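Local coordinates for colicin-D (Escherichia coli, PDB 5ZNM), which kills Escherichia coli and close relatives as a plasmid-encoded toxin whose C-terminal tRNase domain stops protein synthesis, here together with its central domain, at residues 26-31 against 185-190; 347-352 against 379-384; 307-312 against 317-322; 142-147 against 263-268. All blocks are in the same frame, centred on the assembly; numbering follows the deposited sequence.

Contact 1. Residues 26-31 against 185-190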
loop_
_atom_site.group_PDB
_atom_site.type_symbol
_atom_site.label_atom_id
_atom_site.label_comp_id
_atom_site.label_asym_id
_atom_site.label_seq_id
_atom_site.Cartn_x
_atom_site.Cartn_y
_atom_site.Cartn_z
ATOM N N GLN A 26 -0.691 -12.199 -20.966
ATOM C CA GLN A 26 -1.141 -10.854 -20.670
ATOM C C GLN A 26 -2.636 -10.878 -20.338
ATOM O O GLN A 26 -3.371 -11.728 -20.840
ATOM C CB GLN A 26 -0.861 -9.931 -21.848
ATOM C CG GLN A 26 -1.832 -10.043 -22.977
ATOM C CD GLN A 26 -1.588 -8.983 -24.024
ATOM O OE1 GLN A 26 -0.702 -8.141 -23.872
ATOM N NE2 GLN A 26 -2.376 -9.013 -25.092
ATOM N N PRO A 27 -3.095 -9.980 -19.465
ATOM C CA PRO A 27 -4.515 -9.963 -19.120
ATOM C C PRO A 27 -5.368 -9.762 -20.360
ATOM O O PRO A 27 -4.968 -9.049 -21.295
ATOM C CB PRO A 27 -4.633 -8.759 -18.172
ATOM C CG PRO A 27 -3.260 -8.483 -17.710
ATOM C CD PRO A 27 -2.332 -8.934 -18.767
ATOM N N PRO A 28 -6.558 -10.322 -20.376
ATOM C CA PRO A 28 -7.436 -10.104 -21.529
ATOM C C PRO A 28 -8.245 -8.830 -21.368
ATOM O O PRO A 28 -8.158 -8.135 -20.343
ATOM C CB PRO A 28 -8.325 -11.349 -21.502
ATOM C CG PRO A 28 -8.523 -11.584 -19.990
ATOM C CD PRO A 28 -7.224 -11.116 -19.323
ATOM N N VAL A 29 -9.019 -8.496 -22.376
ATOM C CA VAL A 29 -10.119 -7.561 -22.208
ATOM C C VAL A 29 -11.367 -8.393 -21.982
ATOM O O VAL A 29 -11.455 -9.557 -22.387
ATOM C CB VAL A 29 -10.284 -6.586 -23.400
ATOM C CG1 VAL A 29 -9.021 -5.732 -23.553
ATOM C CG2 VAL A 29 -10.578 -7.316 -24.664
ATOM N N TYR A 30 -12.335 -7.802 -21.298
ATOM C CA TYR A 30 -13.470 -8.546 -20.782
ATOM C C TYR A 30 -14.726 -8.051 -21.468
ATOM O O TYR A 30 -15.063 -6.865 -21.387
ATOM C CB TYR A 30 -13.577 -8.397 -19.258
ATOM C CG TYR A 30 -12.415 -9.054 -18.558
ATOM C CD1 TYR A 30 -11.207 -8.381 -18.402
ATOM C CD2 TYR A 30 -12.515 -10.357 -18.070
ATOM C CE1 TYR A 30 -10.125 -8.986 -17.780
ATOM C CE2 TYR A 30 -11.440 -10.974 -17.442
ATOM C CZ TYR A 30 -10.252 -10.287 -17.298
ATOM O OH TYR A 30 -9.197 -10.900 -16.680
ATOM N N THR A 31 -15.404 -8.958 -22.154
ATOM C CA THR A 31 -16.784 -8.692 -22.484
ATOM C C THR A 31 -17.606 -8.639 -21.202
ATOM O O THR A 31 -17.187 -9.097 -20.131
ATOM C CB THR A 31 -17.327 -9.758 -23.432
ATOM O OG1 THR A 31 -17.313 -11.030 -22.778
ATOM C CG2 THR A 31 -16.460 -9.832 -24.696
ATOM N N ALA A 185 -0.140 -20.901 -14.106
ATOM C CA ALA A 185 -1.592 -20.791 -14.082
ATOM C C ALA A 185 -2.167 -21.058 -15.470
ATOM O O ALA A 185 -1.519 -20.800 -16.484
ATOM C CB ALA A 185 -2.013 -19.408 -13.592
ATOM N N VAL A 186 -3.395 -21.590 -15.509
ATOM C CA VAL A 186 -4.103 -21.848 -16.762
ATOM C C VAL A 186 -5.129 -20.750 -16.985
ATOM O O VAL A 186 -5.930 -20.450 -16.092
ATOM C CB VAL A 186 -4.796 -23.221 -16.760
ATOM C CG1 VAL A 186 -5.596 -23.387 -18.043
ATOM C CG2 VAL A 186 -3.791 -24.338 -16.590
ATOM N N ARG A 187 -5.119 -20.153 -18.178
ATOM C CA ARG A 187 -6.108 -19.141 -18.513
ATOM C C ARG A 187 -7.422 -19.809 -18.888
ATOM O O ARG A 187 -7.464 -20.668 -19.776
ATOM C CB ARG A 187 -5.601 -18.256 -19.653
ATOM C CG ARG A 187 -6.639 -17.334 -20.293
ATOM C CD ARG A 187 -7.030 -16.149 -19.382
ATOM N NE ARG A 187 -5.896 -15.521 -18.698
ATOM C CZ ARG A 187 -5.175 -14.502 -19.172
ATOM N NH1 ARG A 187 -5.430 -13.984 -20.374
ATOM N NH2 ARG A 187 -4.184 -14.001 -18.445
ATOM N N ASP A 188 -8.488 -19.418 -18.198
ATOM C CA ASP A 188 -9.841 -19.854 -18.510
ATOM C C ASP A 188 -10.414 -18.886 -19.542
ATOM O O ASP A 188 -10.670 -17.717 -19.233
ATOM C CB ASP A 188 -10.688 -19.887 -17.241
ATOM C CG ASP A 188 -12.090 -20.423 -17.481
ATOM O OD1 ASP A 188 -12.530 -20.496 -18.649
ATOM O OD2 ASP A 188 -12.760 -20.768 -16.492
ATOM N N THR A 189 -10.622 -19.371 -20.766
ATOM C CA THR A 189 -11.105 -18.497 -21.825
ATOM C C THR A 189 -12.552 -18.076 -21.609
ATOM O O THR A 189 -12.993 -17.088 -22.204
ATOM C CB THR A 189 -10.941 -19.173 -23.198
ATOM O OG1 THR A 189 -11.562 -20.464 -23.192
ATOM C CG2 THR A 189 -9.466 -19.361 -23.536
ATOM N N ALA A 190 -13.302 -18.789 -20.773
ATOM C CA ALA A 190 -14.686 -18.402 -20.532
ATOM C C ALA A 190 -14.797 -17.235 -19.555
ATOM O O ALA A 190 -15.704 -16.408 -19.686
ATOM C CB ALA A 190 -15.484 -19.593 -20.006
#
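R187 hydrogen-bonds with its guanidinium to the backbone carbonyl of Q26, and this one acceptor takes both terminal nitrogens. NH1 of R187 gives the better bond, 3.1 Å to Q26 O with an N-H...O angle of 161°; the oxygen lies practically in the guanidinium plane, while the nitrogen stands 26° off the plane of the carbonyl. The second bond, from R187 NH2 to Q26 O at 3.4 Å, is weak, and the same nitrogen gives another weak bond to N25 O. NE of the same group forms a salt bridge with D194, so the guanidinium is held from both ends.

Strand 186-187 is an outermost strand of a four-stranded mixed sheet, next to strand 194-198, which begins with D194; the arginine thus ties this sheet border to the linker between helices 3-22 and 32-42. D188, just beyond, forms an Asx turn, OD1 accepting from A190 N at 2.8 Å.

The nonpolar part is small. P28 lies over one face of the guanidinium, its CD 3.5 Å from R187 NH1. Bends at chi2 and chi3 fold the arginine chain into this position. P27 O, next to the gripped carbonyl, bonds R8 of the second subunit.

Contact 2. Residues 347-352 against 379-384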
loop_
_atom_site.group_PDB
_atom_site.type_symbol
_atom_site.label_atom_id
_atom_site.label_comp_id
_atom_site.label_asym_id
_atom_site.label_seq_id
_atom_site.Cartn_x
_atom_site.Cartn_y
_atom_site.Cartn_z
ATOM N N VAL A 347 -23.536 -27.715 21.469
ATOM C CA VAL A 347 -23.130 -29.115 21.598
ATOM C C VAL A 347 -23.860 -29.922 20.531
ATOM O O VAL A 347 -25.077 -29.771 20.359
ATOM C CB VAL A 347 -23.416 -29.675 23.009
ATOM C CG1 VAL A 347 -23.019 -31.124 23.084
ATOM C CG2 VAL A 347 -22.673 -28.864 24.103
ATOM N N TYR A 348 -23.125 -30.783 19.828
ATOM C CA TYR A 348 -23.669 -31.607 18.750
ATOM C C TYR A 348 -23.589 -33.061 19.179
ATOM O O TYR A 348 -22.494 -33.582 19.414
ATOM C CB TYR A 348 -22.930 -31.361 17.428
ATOM C CG TYR A 348 -23.187 -29.949 16.965
ATOM C CD1 TYR A 348 -24.371 -29.617 16.315
ATOM C CD2 TYR A 348 -22.278 -28.940 17.230
ATOM C CE1 TYR A 348 -24.627 -28.310 15.929
ATOM C CE2 TYR A 348 -22.523 -27.639 16.841
ATOM C CZ TYR A 348 -23.696 -27.333 16.197
ATOM O OH TYR A 348 -23.936 -26.032 15.817
ATOM N N PHE A 349 -24.749 -33.689 19.329
ATOM C CA PHE A 349 -24.880 -35.006 19.945
ATOM C C PHE A 349 -25.297 -36.030 18.902
ATOM O O PHE A 349 -26.141 -35.742 18.045
ATOM C CB PHE A 349 -25.919 -34.953 21.069
ATOM C CG PHE A 349 -26.237 -36.292 21.682
ATOM C CD1 PHE A 349 -25.290 -36.970 22.426
ATOM C CD2 PHE A 349 -27.492 -36.855 21.524
ATOM C CE1 PHE A 349 -25.603 -38.205 23.036
ATOM C CE2 PHE A 349 -27.808 -38.096 22.114
ATOM C CZ PHE A 349 -26.859 -38.760 22.872
ATOM N N ASN A 350 -24.702 -37.226 18.965
ATOM C CA ASN A 350 -25.164 -38.332 18.131
ATOM C C ASN A 350 -25.804 -39.393 19.009
ATOM O O ASN A 350 -25.138 -39.916 19.905
ATOM C CB ASN A 350 -24.014 -38.931 17.317
ATOM C CG ASN A 350 -24.494 -39.976 16.340
ATOM O OD1 ASN A 350 -24.747 -41.116 16.720
ATOM N ND2 ASN A 350 -24.635 -39.591 15.077
ATOM N N PRO A 351 -27.074 -39.757 18.796
ATOM C CA PRO A 351 -27.732 -40.713 19.695
ATOM C C PRO A 351 -27.302 -42.161 19.503
ATOM O O PRO A 351 -27.677 -43.005 20.321
ATOM C CB PRO A 351 -29.219 -40.542 19.350
ATOM C CG PRO A 351 -29.216 -40.061 17.928
ATOM C CD PRO A 351 -27.997 -39.196 17.795
ATOM N N ASN A 352 -26.534 -42.473 18.465
ATOM C CA ASN A 352 -26.095 -43.847 18.261
ATOM C C ASN A 352 -24.726 -44.095 18.874
ATOM O O ASN A 352 -24.542 -45.052 19.629
ATOM C CB ASN A 352 -26.060 -44.174 16.773
ATOM C CG ASN A 352 -27.374 -43.910 16.093
ATOM O OD1 ASN A 352 -27.427 -43.268 15.046
ATOM N ND2 ASN A 352 -28.447 -44.411 16.680
ATOM N N ARG A 379 -26.236 -38.478 32.480
ATOM C CA ARG A 379 -27.682 -38.451 32.653
ATOM C C ARG A 379 -28.211 -37.020 32.684
ATOM O O ARG A 379 -29.250 -36.714 32.083
ATOM C CB ARG A 379 -28.048 -39.191 33.943
ATOM C CG ARG A 379 -29.517 -39.479 34.120
ATOM C CD ARG A 379 -29.856 -39.749 35.592
ATOM N NE ARG A 379 -29.132 -38.859 36.507
ATOM C CZ ARG A 379 -29.555 -37.654 36.889
ATOM N NH1 ARG A 379 -30.706 -37.168 36.437
ATOM N NH2 ARG A 379 -28.823 -36.929 37.725
ATOM N N ILE A 380 -27.516 -36.133 33.380
ATOM C CA ILE A 380 -27.930 -34.733 33.406
ATOM C C ILE A 380 -27.887 -34.141 32.001
ATOM O O ILE A 380 -28.810 -33.428 31.587
ATOM C CB ILE A 380 -27.060 -33.946 34.398
ATOM C CG1 ILE A 380 -27.412 -34.368 35.832
ATOM C CG2 ILE A 380 -27.240 -32.438 34.217
ATOM C CD1 ILE A 380 -26.494 -33.788 36.863
ATOM N N TYR A 381 -26.835 -34.441 31.232
ATOM C CA TYR A 381 -26.766 -33.887 29.883
ATOM C C TYR A 381 -27.899 -34.416 29.010
ATOM O O TYR A 381 -28.579 -33.644 28.331
ATOM C CB TYR A 381 -25.418 -34.185 29.220
ATOM C CG TYR A 381 -25.462 -33.827 27.744
ATOM C CD1 TYR A 381 -25.518 -32.499 27.337
ATOM C CD2 TYR A 381 -25.480 -34.825 26.758
ATOM C CE1 TYR A 381 -25.584 -32.161 25.980
ATOM C CE2 TYR A 381 -25.546 -34.494 25.412
ATOM C CZ TYR A 381 -25.602 -33.168 25.031
ATOM O OH TYR A 381 -25.671 -32.848 23.681
ATOM N N LEU A 382 -28.097 -35.737 28.991
ATOM C CA LEU A 382 -29.161 -36.306 28.165
ATOM C C LEU A 382 -30.511 -35.738 28.560
ATOM O O LEU A 382 -31.350 -35.452 27.702
ATOM C CB LEU A 382 -29.173 -37.835 28.273
ATOM C CG LEU A 382 -27.893 -38.527 27.792
ATOM C CD1 LEU A 382 -27.858 -40.011 28.152
ATOM C CD2 LEU A 382 -27.703 -38.339 26.277
ATOM N N GLU A 383 -30.717 -35.515 29.853
ATOM C CA GLU A 383 -32.005 -35.042 30.317
ATOM C C GLU A 383 -32.194 -33.545 30.073
ATOM O O GLU A 383 -33.296 -33.114 29.725
ATOM C CB GLU A 383 -32.154 -35.429 31.794
ATOM C CG GLU A 383 -32.294 -36.979 31.960
ATOM C CD GLU A 383 -32.423 -37.479 33.405
ATOM O OE1 GLU A 383 -32.194 -36.699 34.359
ATOM O OE2 GLU A 383 -32.755 -38.675 33.582
ATOM N N THR A 384 -31.135 -32.734 30.198
ATOM C CA THR A 384 -31.301 -31.285 30.179
ATOM C C THR A 384 -30.548 -30.560 29.076
ATOM O O THR A 384 -30.851 -29.386 28.827
ATOM C CB THR A 384 -30.874 -30.656 31.525
ATOM O OG1 THR A 384 -29.449 -30.742 31.671
ATOM C CG2 THR A 384 -31.567 -31.357 32.702
#
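Y381 projects from the helix like a peg, its phenol end lodged between V347 and F349, the two strand residues whose side chains face the helix. The hydroxyl oxygen meets carbon on both: Y381 OH is 3.2 Å from V347 CG1 and 3.4 Å from F349 CB. Its polar need is met by the carbonyl of K336, to which it hydrogen-bonds. The valine and the tyrosine come from opposite sides and pass alongside, CG1 of V347 also resting 3.8 Å from Y381 CZ.

The two aromatic rings form an offset edge-to-face pair, the edge of Y381 turned to the face of F349, with centroids 5.8 Å apart and planes at 70°. The phenylalanine CG lies opposite the backbone N (chi1 174°), which swings the ring out toward the helix. There L382 fills the next hollow: its CD2 methyl sits 3.5 Å from F349 CZ, the leucine lying square across the phenylalanine. F349 is therefore met by tyrosine near its root and by leucine at its far end.

Strand 347-349 and helix 379-384 run at 94° to each other, their axes 11.7 Å apart. Strand 355-359 adds V356 against V347, F349 and Y381, and strand 334-335 flanks the other border of strand 346-349.

Contact 3. Residues 307-312 against 317-322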
loop_
_atom_site.group_PDB
_atom_site.type_symbol
_atom_site.label_atom_id
_atom_site.label_comp_id
_atom_site.label_asym_id
_atom_site.label_seq_id
_atom_site.Cartn_x
_atom_site.Cartn_y
_atom_site.Cartn_z
ATOM N N ILE A 307 -10.659 -44.154 17.265
ATOM C CA ILE A 307 -9.276 -44.082 16.807
ATOM C C ILE A 307 -8.388 -44.777 17.825
ATOM O O ILE A 307 -8.298 -44.339 18.976
ATOM C CB ILE A 307 -8.841 -42.625 16.590
ATOM C CG1 ILE A 307 -9.627 -42.042 15.423
ATOM C CG2 ILE A 307 -7.345 -42.560 16.350
ATOM C CD1 ILE A 307 -9.580 -40.528 15.367
ATOM N N SER A 308 -7.714 -45.855 17.398
ATOM C CA SER A 308 -6.902 -46.646 18.318
ATOM C C SER A 308 -5.492 -46.112 18.488
ATOM O O SER A 308 -4.871 -46.404 19.513
ATOM C CB SER A 308 -6.813 -48.110 17.855
ATOM O OG SER A 308 -6.077 -48.208 16.662
ATOM N N ASP A 309 -4.982 -45.339 17.525
ATOM C CA ASP A 309 -3.591 -44.911 17.550
ATOM C C ASP A 309 -3.289 -44.108 18.807
ATOM O O ASP A 309 -4.050 -43.218 19.189
ATOM C CB ASP A 309 -3.269 -44.055 16.318
ATOM C CG ASP A 309 -3.572 -44.772 15.004
ATOM O OD1 ASP A 309 -4.753 -45.073 14.741
ATOM O OD2 ASP A 309 -2.624 -45.024 14.236
ATOM N N THR A 310 -2.152 -44.400 19.434
ATOM C CA THR A 310 -1.738 -43.596 20.575
ATOM C C THR A 310 -0.696 -42.538 20.215
ATOM O O THR A 310 -0.602 -41.530 20.916
ATOM C CB THR A 310 -1.215 -44.498 21.705
ATOM O OG1 THR A 310 -0.164 -45.329 21.219
ATOM C CG2 THR A 310 -2.341 -45.401 22.235
ATOM N N LYS A 311 0.056 -42.716 19.137
ATOM C CA LYS A 311 1.004 -41.688 18.720
ATOM C C LYS A 311 0.268 -40.471 18.171
ATOM O O LYS A 311 -0.762 -40.595 17.504
ATOM C CB LYS A 311 1.954 -42.239 17.662
ATOM C CG LYS A 311 2.873 -43.311 18.189
ATOM C CD LYS A 311 3.953 -43.667 17.188
ATOM C CE LYS A 311 3.416 -44.532 16.075
ATOM N NZ LYS A 311 4.509 -45.390 15.550
ATOM N N LYS A 312 0.784 -39.286 18.475
ATOM C CA LYS A 312 0.254 -38.050 17.914
ATOM C C LYS A 312 1.185 -37.585 16.809
ATOM O O LYS A 312 2.325 -37.203 17.074
ATOM C CB LYS A 312 0.111 -36.971 18.979
ATOM C CG LYS A 312 -0.904 -37.327 20.015
ATOM C CD LYS A 312 -1.407 -36.094 20.718
ATOM C CE LYS A 312 -0.373 -35.525 21.636
ATOM N NZ LYS A 312 -1.058 -34.706 22.669
ATOM N N LEU A 317 -3.575 -37.002 13.974
ATOM C CA LEU A 317 -4.366 -35.789 14.175
ATOM C C LEU A 317 -5.321 -35.552 13.018
ATOM O O LEU A 317 -6.410 -35.013 13.231
ATOM C CB LEU A 317 -3.468 -34.559 14.370
ATOM C CG LEU A 317 -2.532 -34.564 15.585
ATOM C CD1 LEU A 317 -1.845 -33.198 15.737
ATOM C CD2 LEU A 317 -3.270 -34.953 16.863
ATOM N N THR A 318 -4.931 -35.940 11.791
ATOM C CA THR A 318 -5.859 -35.873 10.665
ATOM C C THR A 318 -6.994 -36.882 10.827
ATOM O O THR A 318 -8.150 -36.574 10.508
ATOM C CB THR A 318 -5.101 -36.074 9.344
ATOM O OG1 THR A 318 -4.102 -35.044 9.212
ATOM C CG2 THR A 318 -6.046 -36.005 8.143
ATOM N N LYS A 319 -6.698 -38.083 11.345
ATOM C CA LYS A 319 -7.771 -39.028 11.679
ATOM C C LYS A 319 -8.787 -38.400 12.628
ATOM O O LYS A 319 -10.004 -38.511 12.422
ATOM C CB LYS A 319 -7.194 -40.295 12.326
ATOM C CG LYS A 319 -6.545 -41.302 11.395
ATOM C CD LYS A 319 -6.349 -42.639 12.176
ATOM C CE LYS A 319 -5.568 -43.653 11.342
ATOM N NZ LYS A 319 -5.366 -44.905 12.118
ATOM N N PHE A 320 -8.294 -37.757 13.698
ATOM C CA PHE A 320 -9.160 -37.136 14.705
ATOM C C PHE A 320 -9.986 -36.009 14.093
ATOM O O PHE A 320 -11.204 -35.929 14.295
ATOM C CB PHE A 320 -8.278 -36.610 15.844
ATOM C CG PHE A 320 -9.024 -36.152 17.091
ATOM C CD1 PHE A 320 -10.205 -36.742 17.482
ATOM C CD2 PHE A 320 -8.491 -35.138 17.882
ATOM C CE1 PHE A 320 -10.859 -36.328 18.651
ATOM C CE2 PHE A 320 -9.134 -34.705 19.040
ATOM C CZ PHE A 320 -10.324 -35.311 19.427
ATOM N N ARG A 321 -9.338 -35.136 13.313
ATOM C CA ARG A 321 -10.069 -34.077 12.618
ATOM C C ARG A 321 -11.179 -34.661 11.743
ATOM O O ARG A 321 -12.334 -34.207 11.783
ATOM C CB ARG A 321 -9.087 -33.248 11.778
ATOM C CG ARG A 321 -9.601 -31.905 11.243
ATOM C CD ARG A 321 -10.498 -32.026 10.012
ATOM N NE ARG A 321 -9.921 -32.840 8.918
ATOM C CZ ARG A 321 -9.065 -32.385 8.002
ATOM N NH1 ARG A 321 -8.616 -33.200 7.046
ATOM N NH2 ARG A 321 -8.660 -31.112 8.027
ATOM N N ASP A 322 -10.842 -35.680 10.945
ATOM C CA ASP A 322 -11.828 -36.296 10.062
ATOM C C ASP A 322 -12.945 -36.966 10.865
ATOM O O ASP A 322 -14.124 -36.871 10.497
ATOM C CB ASP A 322 -11.137 -37.302 9.121
ATOM C CG ASP A 322 -10.257 -36.618 8.041
ATOM O OD1 ASP A 322 -10.373 -35.388 7.837
ATOM O OD2 ASP A 322 -9.437 -37.305 7.401
HETATM O O HOH W 1 -2.354 -44.533 11.511
#
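I307 and F320 approach to 7.3 Å between their CA atoms, and K312 and L317 to 6.4 Å, as the irregular segment 307-312 curls past the helix that it soon enters. I307 supplies the apolar contact: its CD1 methyl presses on the helix backbone, 3.5 Å from F320 CA, and lies 3.9 Å from K319 CB. The isoleucine CG1 branch is opposite the carbonyl carbon (chi1 -67°), and with an extended chi2 this carries CD1 to the helix backbone. K319, extended beyond CG, reaches over to D309 and meets its side chain nearly at right angles. NZ of K319 forms a salt bridge with D309 OD1 at 2.7 Å, arriving on the syn side, 31° out of the carboxylate plane. Water 1 closes the pair, donating to D309 OD2 and accepting from K319 NZ. The F320 side chain also touches L295 of helix 292-297. Within the tRNase part, the mixture of one methyl on the helix backbone and a water-bridged ion pair implies that the loop is clasped partly by charge, where opposite charges probably stabilise each other.

Contact 4. Residues 142-147 against 263-268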
loop_
_atom_site.group_PDB
_atom_site.type_symbol
_atom_site.label_atom_id
_atom_site.label_comp_id
_atom_site.label_asym_id
_atom_site.label_seq_id
_atom_site.Cartn_x
_atom_site.Cartn_y
_atom_site.Cartn_z
ATOM N N ILE A 142 16.037 -14.860 -8.907
ATOM C CA ILE A 142 15.105 -15.885 -9.371
ATOM C C ILE A 142 14.797 -15.642 -10.846
ATOM O O ILE A 142 14.309 -14.571 -11.211
ATOM C CB ILE A 142 13.821 -15.874 -8.534
ATOM C CG1 ILE A 142 14.159 -16.133 -7.058
ATOM C CG2 ILE A 142 12.804 -16.878 -9.096
ATOM C CD1 ILE A 142 12.967 -16.043 -6.097
ATOM N N GLU A 143 15.065 -16.667 -11.712
ATOM C CA GLU A 143 14.879 -16.467 -13.151
ATOM C C GLU A 143 13.691 -17.265 -13.693
ATOM O O GLU A 143 13.481 -18.422 -13.305
ATOM C CB GLU A 143 16.127 -16.870 -13.944
ATOM C CG GLU A 143 17.455 -16.558 -13.303
ATOM C CD GLU A 143 18.609 -17.136 -14.107
ATOM O OE1 GLU A 143 19.361 -17.979 -13.566
ATOM O OE2 GLU A 143 18.750 -16.756 -15.293
ATOM N N PRO A 144 12.917 -16.683 -14.608
ATOM C CA PRO A 144 11.801 -17.426 -15.209
ATOM C C PRO A 144 12.309 -18.617 -16.002
ATOM O O PRO A 144 13.341 -18.546 -16.676
ATOM C CB PRO A 144 11.117 -16.392 -16.117
ATOM C CG PRO A 144 12.082 -15.276 -16.264
ATOM C CD PRO A 144 12.976 -15.282 -15.058
ATOM N N GLY A 145 11.566 -19.725 -15.910
ATOM C CA GLY A 145 11.954 -20.994 -16.487
ATOM C C GLY A 145 12.317 -22.026 -15.446
ATOM O O GLY A 145 12.219 -23.226 -15.717
ATOM N N ALA A 146 12.728 -21.587 -14.262
ATOM C CA ALA A 146 12.988 -22.527 -13.180
ATOM C C ALA A 146 11.710 -23.265 -12.793
ATOM O O ALA A 146 10.611 -22.704 -12.816
ATOM C CB ALA A 146 13.561 -21.793 -11.962
ATOM N N THR A 147 11.861 -24.532 -12.427
ATOM C CA THR A 147 10.756 -25.323 -11.914
ATOM C C THR A 147 10.722 -25.366 -10.393
ATOM O O THR A 147 9.730 -25.819 -9.825
ATOM C CB THR A 147 10.847 -26.747 -12.460
ATOM O OG1 THR A 147 12.126 -27.268 -12.101
ATOM C CG2 THR A 147 10.727 -26.724 -13.979
ATOM N N ILE A 263 5.614 -20.843 -5.787
ATOM C CA ILE A 263 5.953 -19.597 -6.461
ATOM C C ILE A 263 5.232 -19.577 -7.804
ATOM O O ILE A 263 5.098 -20.620 -8.460
ATOM C CB ILE A 263 7.483 -19.466 -6.624
ATOM C CG1 ILE A 263 8.115 -19.244 -5.242
ATOM C CG2 ILE A 263 7.852 -18.328 -7.575
ATOM C CD1 ILE A 263 9.610 -19.403 -5.207
ATOM N N TYR A 264 4.700 -18.414 -8.180
ATOM C CA TYR A 264 4.213 -18.213 -9.542
ATOM C C TYR A 264 4.680 -16.841 -10.023
ATOM O O TYR A 264 5.155 -16.008 -9.239
ATOM C CB TYR A 264 2.687 -18.356 -9.635
ATOM C CG TYR A 264 1.904 -17.116 -9.286
ATOM C CD1 TYR A 264 1.908 -16.598 -7.988
ATOM C CD2 TYR A 264 1.170 -16.451 -10.249
ATOM C CE1 TYR A 264 1.192 -15.454 -7.670
ATOM C CE2 TYR A 264 0.460 -15.304 -9.943
ATOM C CZ TYR A 264 0.467 -14.810 -8.659
ATOM O OH TYR A 264 -0.247 -13.660 -8.378
ATOM N N TRP A 265 4.556 -16.613 -11.331
ATOM C CA TRP A 265 4.976 -15.357 -11.950
ATOM C C TRP A 265 3.764 -14.528 -12.364
ATOM O O TRP A 265 2.772 -15.084 -12.839
ATOM C CB TRP A 265 5.830 -15.623 -13.190
ATOM C CG TRP A 265 7.115 -16.285 -12.907
ATOM C CD1 TRP A 265 7.352 -17.632 -12.866
ATOM C CD2 TRP A 265 8.359 -15.645 -12.624
ATOM N NE1 TRP A 265 8.669 -17.866 -12.577
ATOM C CE2 TRP A 265 9.313 -16.664 -12.425
ATOM C CE3 TRP A 265 8.762 -14.304 -12.526
ATOM C CZ2 TRP A 265 10.643 -16.393 -12.128
ATOM C CZ3 TRP A 265 10.089 -14.032 -12.234
ATOM C CH2 TRP A 265 11.015 -15.077 -12.035
ATOM N N ARG A 266 3.846 -13.211 -12.191
ATOM C CA ARG A 266 2.871 -12.254 -12.696
ATOM C C ARG A 266 3.607 -11.134 -13.410
ATOM O O ARG A 266 4.814 -10.949 -13.211
ATOM C CB ARG A 266 1.986 -11.648 -11.588
ATOM C CG ARG A 266 2.744 -10.857 -10.516
ATOM C CD ARG A 266 1.789 -10.379 -9.378
ATOM N NE ARG A 266 2.538 -9.850 -8.244
ATOM C CZ ARG A 266 2.123 -9.894 -6.979
ATOM N NH1 ARG A 266 0.951 -10.436 -6.676
ATOM N NH2 ARG A 266 2.894 -9.411 -6.013
ATOM N N PRO A 267 2.916 -10.376 -14.263
ATOM C CA PRO A 267 3.576 -9.233 -14.903
ATOM C C PRO A 267 4.068 -8.239 -13.862
ATOM O O PRO A 267 3.506 -8.113 -12.766
ATOM C CB PRO A 267 2.480 -8.629 -15.792
ATOM C CG PRO A 267 1.533 -9.763 -16.076
ATOM C CD PRO A 267 1.545 -10.574 -14.770
ATOM N N ASP A 268 5.155 -7.545 -14.202
ATOM C CA ASP A 268 5.649 -6.506 -13.313
ATOM C C ASP A 268 4.790 -5.246 -13.437
ATOM O O ASP A 268 3.797 -5.197 -14.174
ATOM C CB ASP A 268 7.132 -6.229 -13.572
ATOM C CG ASP A 268 7.421 -5.724 -14.990
ATOM O OD1 ASP A 268 6.484 -5.394 -15.739
ATOM O OD2 ASP A 268 8.615 -5.666 -15.345
HETATM O O HOH W 2 9.563 -20.303 -13.940
#
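W265 lays its six-membered ring under P144, whose CB stands over the face in a CH-pi contact, 4.2 Å from the ring centroid and 17° off the normal. The proline CA lies over the rim of the ring, 3.4 Å from W265 CZ2, and CD continues the cover, 3.6 Å from W265 CH2. At the ring edge, close to the plane, the carbonyl oxygen I142 O comes to 3.4 Å from W265 CH2, and the I142 CG2 methyl touches CZ2 of W265 at 3.8 Å. With CG lying opposite the carbonyl carbon (chi1 -65°) and chi2 at 90°, the indole reaches away from strand 262-267 into the curve of the 142-147 loop.

That loop makes a type II beta turn from E143 to A146, with P144 and G145 at its corners; the closing bond, A146 N to E143 O, is weak. Water 2 links turn and indole: it accepts from W265 NE1 and G145 N, each at 2.9 Å, and donates to A146 O.

A22 of helix 3-22 packs on both P144 and W265, and N225 of the second subunit also touches both while hydrogen-bonding I142 O. The chemistry is thus mainly carbon on an aromatic surface, with the indole N-H satisfied by a water that the turn also holds.

Contact 2 is the buried one, mostly apolar, around two aromatic rings with one tyrosine hydroxyl, where strand and helix pack in the tRNase part. Contact 3, about 24 Å away between centres, belongs to the same part but is only partly buried, and it combines an apolar methyl contact with an ion pair. Contacts 1 and 4 lie on the opposite side of the chain's centre, about 5 Å apart at their nearest atoms, and their segments alternate along the chain. Both pair an irregular segment with an outermost strand, of different sheets, and both touch the second subunit. Contact 1 lies at the surface and rests on a guanidinium gripping a carbonyl; contact 4 is partly buried and rests on an indole.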